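Techylectin-5A (Tachypleus tridentatus, PDB 1JC9) agglutinates bacteria and human erythrocytes in horseshoe crab innate immunity by recognising acetyl group-containing substances. Local coordinates at residues Ala132-Arg137 with Phe160-Glu165; Phe184-Gly189 with Trp215-His220; Ser222-Leu227 with Asp238-Arg243. All coordinates share one frame; numbering follows the deposited sequence.

Contact 1 of 3, residues Ala132-Arg137 with Phe160-Glu165; sequences ALTNQR and FWIENE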
loop_
_atom_site.group_PDB
_atom_site.type_symbol
_atom_site.label_atom_id
_atom_site.label_comp_id
_atom_site.label_asym_id
_atom_site.label_seq_id
_atom_site.Cartn_x
_atom_site.Cartn_y
_atom_site.Cartn_z
ATOM N N ALA A 132 -8.500 9.896 3.537
ATOM C CA ALA A 132 -8.721 10.620 4.788
ATOM C C ALA A 132 -7.436 10.824 5.586
ATOM O O ALA A 132 -7.181 11.917 6.090
ATOM C CB ALA A 132 -9.754 9.886 5.645
ATOM N N LEU A 133 -6.629 9.775 5.708
ATOM C CA LEU A 133 -5.383 9.885 6.457
ATOM C C LEU A 133 -4.316 10.732 5.751
ATOM O O LEU A 133 -3.738 11.629 6.368
ATOM C CB LEU A 133 -4.825 8.492 6.758
ATOM C CG LEU A 133 -5.656 7.590 7.685
ATOM C CD1 LEU A 133 -5.014 6.214 7.755
ATOM C CD2 LEU A 133 -5.746 8.199 9.076
ATOM N N THR A 134 -4.066 10.468 4.467
ATOM C CA THR A 134 -3.036 11.210 3.733
ATOM C C THR A 134 -3.323 12.683 3.497
ATOM O O THR A 134 -2.419 13.451 3.157
ATOM C CB THR A 134 -2.720 10.552 2.366
ATOM O OG1 THR A 134 -3.909 10.468 1.568
ATOM C CG2 THR A 134 -2.157 9.154 2.577
ATOM N N ASN A 135 -4.575 13.087 3.678
ATOM C CA ASN A 135 -4.936 14.483 3.481
ATOM C C ASN A 135 -5.019 15.300 4.772
ATOM O O ASN A 135 -5.094 16.525 4.707
ATOM C CB ASN A 135 -6.261 14.582 2.713
ATOM C CG ASN A 135 -6.104 14.283 1.226
ATOM O OD1 ASN A 135 -6.147 15.186 0.392
ATOM N ND2 ASN A 135 -5.908 13.011 0.892
ATOM N N GLN A 136 -4.994 14.651 5.938
ATOM C CA GLN A 136 -5.082 15.403 7.196
ATOM C C GLN A 136 -3.786 16.149 7.486
ATOM O O GLN A 136 -3.757 17.091 8.280
ATOM C CB GLN A 136 -5.481 14.493 8.373
ATOM C CG GLN A 136 -4.523 13.381 8.736
ATOM C CD GLN A 136 -5.108 12.475 9.813
ATOM O OE1 GLN A 136 -6.275 12.614 10.180
ATOM N NE2 GLN A 136 -4.306 11.543 10.314
ATOM N N ARG A 137 -2.713 15.714 6.837
ATOM C CA ARG A 137 -1.418 16.377 6.933
ATOM C C ARG A 137 -0.431 15.742 5.973
ATOM O O ARG A 137 -0.806 14.857 5.204
ATOM C CB ARG A 137 -0.875 16.404 8.366
ATOM C CG ARG A 137 -0.654 15.097 9.091
ATOM C CD ARG A 137 0.122 15.467 10.344
ATOM N NE ARG A 137 0.324 14.397 11.310
ATOM C CZ ARG A 137 -0.573 14.021 12.216
ATOM N NH1 ARG A 137 -1.757 14.623 12.278
ATOM N NH2 ARG A 137 -0.261 13.069 13.092
ATOM N N PHE A 160 3.316 11.807 0.101
ATOM C CA PHE A 160 2.415 10.784 -0.415
ATOM C C PHE A 160 0.964 11.103 -0.069
ATOM O O PHE A 160 0.638 11.369 1.090
ATOM C CB PHE A 160 2.776 9.421 0.185
ATOM C CG PHE A 160 1.718 8.365 -0.016
ATOM C CD1 PHE A 160 1.404 7.908 -1.290
ATOM C CD2 PHE A 160 1.022 7.845 1.072
ATOM C CE1 PHE A 160 0.411 6.951 -1.483
ATOM C CE2 PHE A 160 0.026 6.886 0.893
ATOM C CZ PHE A 160 -0.282 6.436 -0.394
ATOM N N TRP A 161 0.099 11.085 -1.076
ATOM C CA TRP A 161 -1.326 11.309 -0.872
ATOM C C TRP A 161 -2.101 10.962 -2.129
ATOM O O TRP A 161 -1.536 10.901 -3.218
ATOM C CB TRP A 161 -1.621 12.761 -0.452
ATOM C CG TRP A 161 -1.076 13.847 -1.359
ATOM C CD1 TRP A 161 0.233 14.226 -1.500
ATOM C CD2 TRP A 161 -1.837 14.730 -2.194
ATOM N NE1 TRP A 161 0.331 15.291 -2.363
ATOM C CE2 TRP A 161 -0.923 15.620 -2.806
ATOM C CE3 TRP A 161 -3.204 14.856 -2.484
ATOM C CZ2 TRP A 161 -1.333 16.626 -3.692
ATOM C CZ3 TRP A 161 -3.613 15.859 -3.367
ATOM C CH2 TRP A 161 -2.675 16.730 -3.959
ATOM N N ILE A 162 -3.389 10.684 -1.971
ATOM C CA ILE A 162 -4.236 10.381 -3.116
ATOM C C ILE A 162 -5.444 11.307 -3.015
ATOM O O ILE A 162 -5.742 11.827 -1.937
ATOM C CB ILE A 162 -4.698 8.885 -3.147
ATOM C CG1 ILE A 162 -5.590 8.559 -1.947
ATOM C CG2 ILE A 162 -3.473 7.954 -3.175
ATOM C CD1 ILE A 162 -4.879 8.647 -0.623
ATOM N N GLU A 163 -6.118 11.538 -4.137
ATOM C CA GLU A 163 -7.294 12.397 -4.153
ATOM C C GLU A 163 -8.499 11.523 -3.827
ATOM O O GLU A 163 -8.344 10.309 -3.679
ATOM C CB GLU A 163 -7.420 13.066 -5.526
ATOM C CG GLU A 163 -6.252 14.023 -5.797
ATOM C CD GLU A 163 -6.305 14.694 -7.158
ATOM O OE1 GLU A 163 -7.384 15.179 -7.550
ATOM O OE2 GLU A 163 -5.253 14.750 -7.832
ATOM N N ASN A 164 -9.688 12.114 -3.700
ATOM C CA ASN A 164 -10.860 11.319 -3.352
ATOM C C ASN A 164 -11.414 10.503 -4.513
ATOM O O ASN A 164 -10.872 10.527 -5.617
ATOM C CB ASN A 164 -11.967 12.191 -2.735
ATOM C CG ASN A 164 -12.545 13.199 -3.709
ATOM O OD1 ASN A 164 -12.648 12.947 -4.910
ATOM N ND2 ASN A 164 -12.953 14.343 -3.183
ATOM N N GLU A 165 -12.496 9.777 -4.254
ATOM C CA GLU A 165 -13.100 8.918 -5.264
ATOM C C GLU A 165 -13.517 9.611 -6.554
ATOM O O GLU A 165 -13.378 9.031 -7.632
ATOM C CB GLU A 165 -14.296 8.155 -4.676
ATOM C CG GLU A 165 -14.893 7.151 -5.667
ATOM C CD GLU A 165 -15.931 6.237 -5.045
ATOM O OE1 GLU A 165 -16.476 6.583 -3.976
ATOM O OE2 GLU A 165 -16.212 5.173 -5.639
HETATM O O HOH W 1 0.259 13.517 2.638
#

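Contact 2 of 3, residues Phe184-Gly189 with Trp215-His220; sequences FGRHNG and WYDRCH. With NAG (2-acetamido-2-deoxy-beta-D-glucopyranose), chain B.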
loop_
_atom_site.group_PDB
_atom_site.type_symbol
_atom_site.label_atom_id
_atom_site.label_comp_id
_atom_site.label_asym_id
_atom_site.label_seq_id
_atom_site.Cartn_x
_atom_site.Cartn_y
_atom_site.Cartn_z
ATOM N N PHE A 184 8.087 2.647 -7.881
ATOM C CA PHE A 184 6.751 3.193 -7.621
ATOM C C PHE A 184 6.647 4.559 -8.300
ATOM O O PHE A 184 5.554 5.043 -8.611
ATOM C CB PHE A 184 6.525 3.345 -6.109
ATOM C CG PHE A 184 5.094 3.634 -5.718
ATOM C CD1 PHE A 184 4.056 2.813 -6.149
ATOM C CD2 PHE A 184 4.795 4.690 -4.862
ATOM C CE1 PHE A 184 2.743 3.034 -5.729
ATOM C CE2 PHE A 184 3.483 4.919 -4.432
ATOM C CZ PHE A 184 2.457 4.088 -4.867
ATOM N N GLY A 185 7.805 5.165 -8.542
ATOM C CA GLY A 185 7.855 6.479 -9.157
ATOM C C GLY A 185 7.055 6.661 -10.433
ATOM O O GLY A 185 6.393 7.684 -10.606
ATOM N N ARG A 186 7.100 5.680 -11.328
ATOM C CA ARG A 186 6.383 5.803 -12.593
ATOM C C ARG A 186 4.869 5.877 -12.428
ATOM O O ARG A 186 4.157 6.299 -13.339
ATOM C CB ARG A 186 6.736 4.640 -13.525
ATOM C CG ARG A 186 6.424 4.926 -14.992
ATOM C CD ARG A 186 6.961 3.842 -15.923
ATOM N NE ARG A 186 6.132 2.638 -15.941
ATOM C CZ ARG A 186 6.414 1.552 -16.657
ATOM N NH1 ARG A 186 7.505 1.515 -17.412
ATOM N NH2 ARG A 186 5.599 0.506 -16.633
ATOM N N HIS A 187 4.377 5.483 -11.263
ATOM C CA HIS A 187 2.941 5.488 -11.008
ATOM C C HIS A 187 2.389 6.841 -10.574
ATOM O O HIS A 187 1.177 7.050 -10.557
ATOM C CB HIS A 187 2.624 4.404 -9.976
ATOM C CG HIS A 187 2.894 3.022 -10.480
ATOM N ND1 HIS A 187 1.986 2.321 -11.246
ATOM C CD2 HIS A 187 4.006 2.252 -10.415
ATOM C CE1 HIS A 187 2.528 1.180 -11.632
ATOM N NE2 HIS A 187 3.755 1.114 -11.143
ATOM N N ASN A 188 3.279 7.768 -10.243
ATOM C CA ASN A 188 2.862 9.095 -9.820
ATOM C C ASN A 188 1.905 9.709 -10.843
ATOM O O ASN A 188 2.125 9.592 -12.045
ATOM C CB ASN A 188 4.100 9.990 -9.639
ATOM C CG ASN A 188 3.750 11.400 -9.186
ATOM O OD1 ASN A 188 2.866 11.603 -8.353
ATOM N ND2 ASN A 188 4.460 12.382 -9.723
ATOM N N GLY A 189 0.837 10.341 -10.355
ATOM C CA GLY A 189 -0.129 10.985 -11.229
ATOM C C GLY A 189 -1.107 10.108 -11.993
ATOM O O GLY A 189 -1.725 10.567 -12.946
ATOM N N TRP A 215 -2.467 1.814 -9.088
ATOM C CA TRP A 215 -2.433 3.026 -9.904
ATOM C C TRP A 215 -1.671 2.663 -11.181
ATOM O O TRP A 215 -0.589 3.185 -11.451
ATOM C CB TRP A 215 -1.710 4.149 -9.150
ATOM C CG TRP A 215 -2.405 4.573 -7.882
ATOM C CD1 TRP A 215 -3.401 5.503 -7.761
ATOM C CD2 TRP A 215 -2.189 4.043 -6.564
ATOM N NE1 TRP A 215 -3.818 5.583 -6.452
ATOM C CE2 TRP A 215 -3.092 4.699 -5.697
ATOM C CE3 TRP A 215 -1.321 3.077 -6.035
ATOM C CZ2 TRP A 215 -3.152 4.420 -4.326
ATOM C CZ3 TRP A 215 -1.381 2.798 -4.671
ATOM C CH2 TRP A 215 -2.293 3.469 -3.833
ATOM N N TYR A 216 -2.249 1.755 -11.956
ATOM C CA TYR A 216 -1.640 1.279 -13.191
ATOM C C TYR A 216 -1.394 2.343 -14.252
ATOM O O TYR A 216 -2.199 3.260 -14.437
ATOM C CB TYR A 216 -2.493 0.161 -13.793
ATOM C CG TYR A 216 -2.462 -1.131 -13.008
ATOM C CD1 TYR A 216 -1.274 -1.851 -12.865
ATOM C CD2 TYR A 216 -3.623 -1.653 -12.436
ATOM C CE1 TYR A 216 -1.242 -3.061 -12.179
ATOM C CE2 TYR A 216 -3.602 -2.865 -11.745
ATOM C CZ TYR A 216 -2.403 -3.561 -11.626
ATOM O OH TYR A 216 -2.365 -4.765 -10.964
ATOM N N ASP A 217 -0.271 2.193 -14.948
ATOM C CA ASP A 217 0.138 3.099 -16.017
ATOM C C ASP A 217 0.054 2.353 -17.349
ATOM O O ASP A 217 -1.000 2.329 -17.984
ATOM C CB ASP A 217 1.576 3.572 -15.784
ATOM C CG ASP A 217 2.049 4.553 -16.838
ATOM O OD1 ASP A 217 3.250 4.906 -16.819
ATOM O OD2 ASP A 217 1.223 4.976 -17.680
ATOM N N ARG A 218 1.164 1.730 -17.751
ATOM C CA ARG A 218 1.243 0.979 -19.006
ATOM C C ARG A 218 2.228 -0.198 -18.950
ATOM O O ARG A 218 3.066 -0.318 -19.841
ATOM C CB ARG A 218 1.711 1.894 -20.136
ATOM C CG ARG A 218 0.740 2.941 -20.623
ATOM C CD ARG A 218 1.517 3.976 -21.435
ATOM N NE ARG A 218 0.707 4.643 -22.453
ATOM C CZ ARG A 218 0.281 4.060 -23.570
ATOM N NH1 ARG A 218 0.585 2.790 -23.822
ATOM N NH2 ARG A 218 -0.444 4.747 -24.442
ATOM N N CYS A 219 2.143 -1.079 -17.953
ATOM C CA CYS A 219 1.156 -1.030 -16.888
ATOM C C CYS A 219 1.765 -0.763 -15.510
ATOM O O CYS A 219 1.197 -0.005 -14.715
ATOM C CB CYS A 219 0.394 -2.349 -16.841
ATOM S SG CYS A 219 -0.815 -2.611 -18.178
ATOM N N HIS A 220 2.911 -1.383 -15.218
ATOM C CA HIS A 220 3.531 -1.190 -13.907
ATOM C C HIS A 220 4.993 -1.591 -13.795
ATOM O O HIS A 220 5.551 -2.254 -14.672
ATOM C CB HIS A 220 2.761 -1.987 -12.848
ATOM C CG HIS A 220 3.059 -3.454 -12.870
ATOM N ND1 HIS A 220 4.274 -3.974 -12.472
ATOM C CD2 HIS A 220 2.313 -4.511 -13.274
ATOM C CE1 HIS A 220 4.263 -5.286 -12.628
ATOM N NE2 HIS A 220 3.086 -5.637 -13.114
HETATM C C1 NAG B . 7.001 -2.424 -19.100
HETATM C C2 NAG B . 5.608 -3.174 -19.346
HETATM C C3 NAG B . 5.600 -3.722 -20.824
HETATM C C4 NAG B . 5.682 -2.508 -21.720
HETATM C C5 NAG B . 7.025 -1.753 -21.412
HETATM C C6 NAG B . 7.172 -0.487 -22.261
HETATM C C7 NAG B . 4.505 -4.178 -17.445
HETATM C C8 NAG B . 4.309 -5.272 -16.442
HETATM N N2 NAG B . 5.494 -4.297 -18.402
HETATM O O1 NAG B . 7.125 -1.868 -17.753
HETATM O O3 NAG B . 4.377 -4.397 -21.110
HETATM O O4 NAG B . 5.668 -2.933 -23.130
HETATM O O5 NAG B . 7.124 -1.314 -20.022
HETATM O O6 NAG B . 8.457 0.058 -21.826
HETATM O O7 NAG B . 3.746 -3.180 -17.373
HETATM O O HOH W 2 3.799 7.389 -16.120
#

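Contact 3 of 3, residues Ser222-Leu227 with Asp238-Arg243; sequences SNLNGL and DGIEWR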
loop_
_atom_site.group_PDB
_atom_site.type_symbol
_atom_site.label_atom_id
_atom_site.label_comp_id
_atom_site.label_asym_id
_atom_site.label_seq_id
_atom_site.Cartn_x
_atom_site.Cartn_y
_atom_site.Cartn_z
ATOM N N SER A 222 5.753 -1.864 -10.258
ATOM C CA SER A 222 5.476 -2.428 -8.930
ATOM C C SER A 222 4.021 -2.895 -8.965
ATOM O O SER A 222 3.168 -2.228 -9.547
ATOM C CB SER A 222 5.704 -1.395 -7.814
ATOM O OG SER A 222 4.948 -0.217 -8.005
ATOM N N ASN A 223 3.736 -4.039 -8.348
ATOM C CA ASN A 223 2.387 -4.606 -8.380
ATOM C C ASN A 223 2.106 -5.341 -7.070
ATOM O O ASN A 223 1.722 -6.508 -7.072
ATOM C CB ASN A 223 2.309 -5.573 -9.578
ATOM C CG ASN A 223 0.896 -6.026 -9.895
ATOM O OD1 ASN A 223 -0.025 -5.217 -9.989
ATOM N ND2 ASN A 223 0.725 -7.327 -10.091
ATOM N N LEU A 224 2.278 -4.639 -5.955
ATOM C CA LEU A 224 2.101 -5.222 -4.627
ATOM C C LEU A 224 0.750 -5.842 -4.291
ATOM O O LEU A 224 0.655 -6.655 -3.368
ATOM C CB LEU A 224 2.499 -4.191 -3.568
ATOM C CG LEU A 224 3.996 -4.176 -3.212
ATOM C CD1 LEU A 224 4.864 -4.454 -4.431
ATOM C CD2 LEU A 224 4.349 -2.843 -2.587
ATOM N N ASN A 225 -0.296 -5.471 -5.026
ATOM C CA ASN A 225 -1.607 -6.061 -4.782
ATOM C C ASN A 225 -1.882 -7.182 -5.785
ATOM O O ASN A 225 -3.033 -7.562 -5.996
ATOM C CB ASN A 225 -2.717 -5.010 -4.875
ATOM C CG ASN A 225 -2.725 -4.065 -3.688
ATOM O OD1 ASN A 225 -2.240 -4.404 -2.606
ATOM N ND2 ASN A 225 -3.294 -2.880 -3.878
ATOM N N GLY A 226 -0.819 -7.713 -6.390
ATOM C CA GLY A 226 -0.976 -8.782 -7.363
ATOM C C GLY A 226 -1.162 -10.152 -6.730
ATOM O O GLY A 226 -1.342 -10.269 -5.519
ATOM N N LEU A 227 -1.118 -11.194 -7.557
ATOM C CA LEU A 227 -1.285 -12.565 -7.082
ATOM C C LEU A 227 -0.152 -12.969 -6.155
ATOM O O LEU A 227 0.992 -12.563 -6.347
ATOM C CB LEU A 227 -1.337 -13.546 -8.265
ATOM C CG LEU A 227 -2.409 -13.326 -9.337
ATOM C CD1 LEU A 227 -2.333 -14.444 -10.363
ATOM C CD2 LEU A 227 -3.791 -13.293 -8.705
ATOM N N ASP A 238 2.613 -10.886 -13.023
ATOM C CA ASP A 238 1.300 -10.852 -12.387
ATOM C C ASP A 238 1.296 -11.183 -10.899
ATOM O O ASP A 238 0.239 -11.372 -10.306
ATOM C CB ASP A 238 0.319 -11.749 -13.151
ATOM C CG ASP A 238 0.819 -13.166 -13.318
ATOM O OD1 ASP A 238 2.024 -13.415 -13.104
ATOM O OD2 ASP A 238 -0.004 -14.034 -13.678
ATOM N N GLY A 239 2.484 -11.242 -10.302
ATOM C CA GLY A 239 2.597 -11.510 -8.877
ATOM C C GLY A 239 2.963 -10.219 -8.151
ATOM O O GLY A 239 2.841 -9.142 -8.738
ATOM N N ILE A 240 3.401 -10.323 -6.893
ATOM C CA ILE A 240 3.798 -9.161 -6.081
ATOM C C ILE A 240 5.184 -8.712 -6.550
ATOM O O ILE A 240 6.195 -9.083 -5.957
ATOM C CB ILE A 240 3.906 -9.530 -4.569
ATOM C CG1 ILE A 240 2.652 -10.277 -4.104
ATOM C CG2 ILE A 240 4.124 -8.273 -3.730
ATOM C CD1 ILE A 240 1.382 -9.553 -4.367
ATOM N N GLU A 241 5.227 -7.896 -7.598
ATOM C CA GLU A 241 6.496 -7.457 -8.172
ATOM C C GLU A 241 7.027 -6.085 -7.767
ATOM O O GLU A 241 6.271 -5.151 -7.488
ATOM C CB GLU A 241 6.399 -7.455 -9.704
ATOM C CG GLU A 241 5.604 -8.600 -10.342
ATOM C CD GLU A 241 6.322 -9.934 -10.281
ATOM O OE1 GLU A 241 7.568 -9.952 -10.433
ATOM O OE2 GLU A 241 5.637 -10.967 -10.097
ATOM N N TRP A 242 8.350 -5.982 -7.750
ATOM C CA TRP A 242 9.041 -4.727 -7.491
ATOM C C TRP A 242 10.208 -4.851 -8.460
ATOM O O TRP A 242 11.286 -5.344 -8.126
ATOM C CB TRP A 242 9.520 -4.612 -6.045
ATOM C CG TRP A 242 10.032 -3.228 -5.738
ATOM C CD1 TRP A 242 11.308 -2.767 -5.909
ATOM C CD2 TRP A 242 9.263 -2.111 -5.267
ATOM N NE1 TRP A 242 11.381 -1.434 -5.574
ATOM C CE2 TRP A 242 10.140 -1.006 -5.178
ATOM C CE3 TRP A 242 7.917 -1.937 -4.914
ATOM C CZ2 TRP A 242 9.714 0.261 -4.749
ATOM C CZ3 TRP A 242 7.493 -0.678 -4.489
ATOM C CH2 TRP A 242 8.391 0.405 -4.410
ATOM N N ARG A 243 9.947 -4.427 -9.688
ATOM C CA ARG A 243 10.897 -4.513 -10.785
ATOM C C ARG A 243 12.361 -4.189 -10.517
ATOM O O ARG A 243 13.242 -4.979 -10.862
ATOM C CB ARG A 243 10.411 -3.653 -11.950
ATOM C CG ARG A 243 11.280 -3.777 -13.190
ATOM C CD ARG A 243 10.858 -2.792 -14.251
ATOM N NE ARG A 243 11.698 -2.888 -15.437
ATOM C CZ ARG A 243 11.473 -2.225 -16.567
ATOM N NH1 ARG A 243 10.425 -1.411 -16.668
ATOM N NH2 ARG A 243 12.294 -2.377 -17.598
#

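Contact 1 of 3, residues Ala132-Arg137 with Phe160-Glu165
Thr134, on helix 127-136, packs against the end of strand 152-162 and meets three consecutive residues there. Its CB lies 3.6 Å from Trp161 CA. Its methyl CG2 reaches the Phe160 ring, with CE2 at 3.6 Å. OG1 is hydrogen-bonded to Ile130 O one turn back; Ile162 CD1 packs against it at 3.0 Å, a tight contact. OG1 takes the position between the backbone N and the carbonyl carbon (chi1 58°), which sets CG2 anti to the carbonyl carbon and over to Phe160.

Asn135 makes the direct hydrogen bond of the contact. Its ND2 donates to Ile162 O at 3.1 Å, with an N-H...O angle of 167°. The acceptor lies in the amide plane, and the donor sits nearly along the C=O axis. ND2 is also bonded to Phe131 O, so the amide joins the helix to the strand end. Asn135 OD1 stands 4.1 Å from Trp161 CE3, with amide and ring planes close to perpendicular.

A water adds a second polar link. It hydrogen-bonds to Thr134 O and to Phe160 O, each at 2.7 Å.

The helix and strand axes come within 7.2 Å, with an angle of 125° between their directions. Farther out, the Trp161 ring stacks with His172, and Ile162 touches Ile130 and Leu171. Phe160 rests on Ile259 of strand 250-261 and pairs through its backbone with Tyr139. The contact thus joins helix 127-136 to the end of strand 152-162, which pairs with strand 139-146 in the antiparallel sheet of the fibrinogen-related domain.

Contact 2 of 3, residues Phe184-Gly189 with Trp215-His220
Arg186 and Asp217 meet at the acetyl-group pocket of this fibrinogen C-terminal domain, where N-acetylglucosamine is bound. The CB of Arg186 points toward segment 215-220. CG is anti to the backbone N (chi1 -160°) and lies 3.7 Å from Asp217 OD1. CD passes the same oxygen. The chain bends there (chi3 78°), placing NE 3.8 Å from OD1. This is a long salt bridge in which OD1 sits off the guanidinium plane and no N-H points at it. NE is buried and has no hydrogen-bond acceptor in the model. At the tip, NH2 donates to NAG O1 at 3.0 Å, while the bond from NH1 to O1 is weak. Both residues also share a water, which donates to Arg186 O and Asp217 OD1.

Deeper in, His187 ND1 donates to Trp215 O at 2.7 Å, with an N-H...O angle of 166°. The acceptor is in the ring plane, but the donor stands above the carbonyl plane. The CE1 edge of this ring abuts His220 CB at 3.4 Å. Trp215 CZ3 meets the edge of the Phe184 ring at CZ.

The His220 ring offers a face to the acetyl methyl C8 and is held through NE2 by Ala237 O. A cis peptide joins Arg218 to Cys219. Two consecutive backbone N-H groups grip the acetyl oxygen O7: Cys219 N at 2.7 Å and His220 N at 2.9 Å.

Contact 3 of 3, residues Ser222-Leu227 with Asp238-Arg243
Asn223 faces Ile240 and Glu241 in the tight part of this contact. Asn223 N donates to Glu241 O at 2.9 Å, beside the single bridge between Ser222 and Trp242. CG of Asn223 is anti to the backbone N (chi1 -169°), and ND2 donates to Gly239 O at 3.1 Å. Tyr210 O is a second acceptor for ND2, and OD1 has its partner in Tyr216. Ile240 CD1 sits against the type I turn from Asn223 to Gly226, 3.0 Å from Gly226 O and 3.2 Å from Leu224 O. Arg95 NH1 bonds both of these carbonyls. Leu224 CD1 packs on Ile240 CG2, and at 4.0 Å it meets Trp242 CE3 at the indole edge.

The end at Leu227 and Asp238 is partly exposed. Leu227 N donates to Asp238 O at 3.1 Å, and Leu227 CB and CG both lie 3.4 Å from that oxygen. Only the side-chain tips are apart, CD1 to OD2 at 4.1 Å. The solvent side is at Arg243, which extends to the bound sugar and pairs with Glu221.

Main-chain carbonyls accept all three hydrogen bonds across the contact. The chemistry implies two irregular loops joined by backbone and amide groups, while apolar Leu224 and Ile240 pack toward Val255 of strand 250-261.

The three contacts follow one another along a single fibrinogen-related domain. All are largely buried, but they differ in place and chemistry. Contact 1 joins a regular helix to a sheet strand, away from the sugar and calcium sites. Contacts 2 and 3 join loops and lack regular strands, and both include residues of the sugar pocket. Contact 2 supplies charge and backbone donors to the ligand; contact 3 is mostly backbone bonds and apolar packing. These two touch: Tyr216 OH lies 2.6 Å from Asn223 OD1, a probable hydrogen bond. Contact 1 reaches contact 2 through Ile162 and Trp215, but does not touch contact 3, about 10 Å away at the nearest atoms.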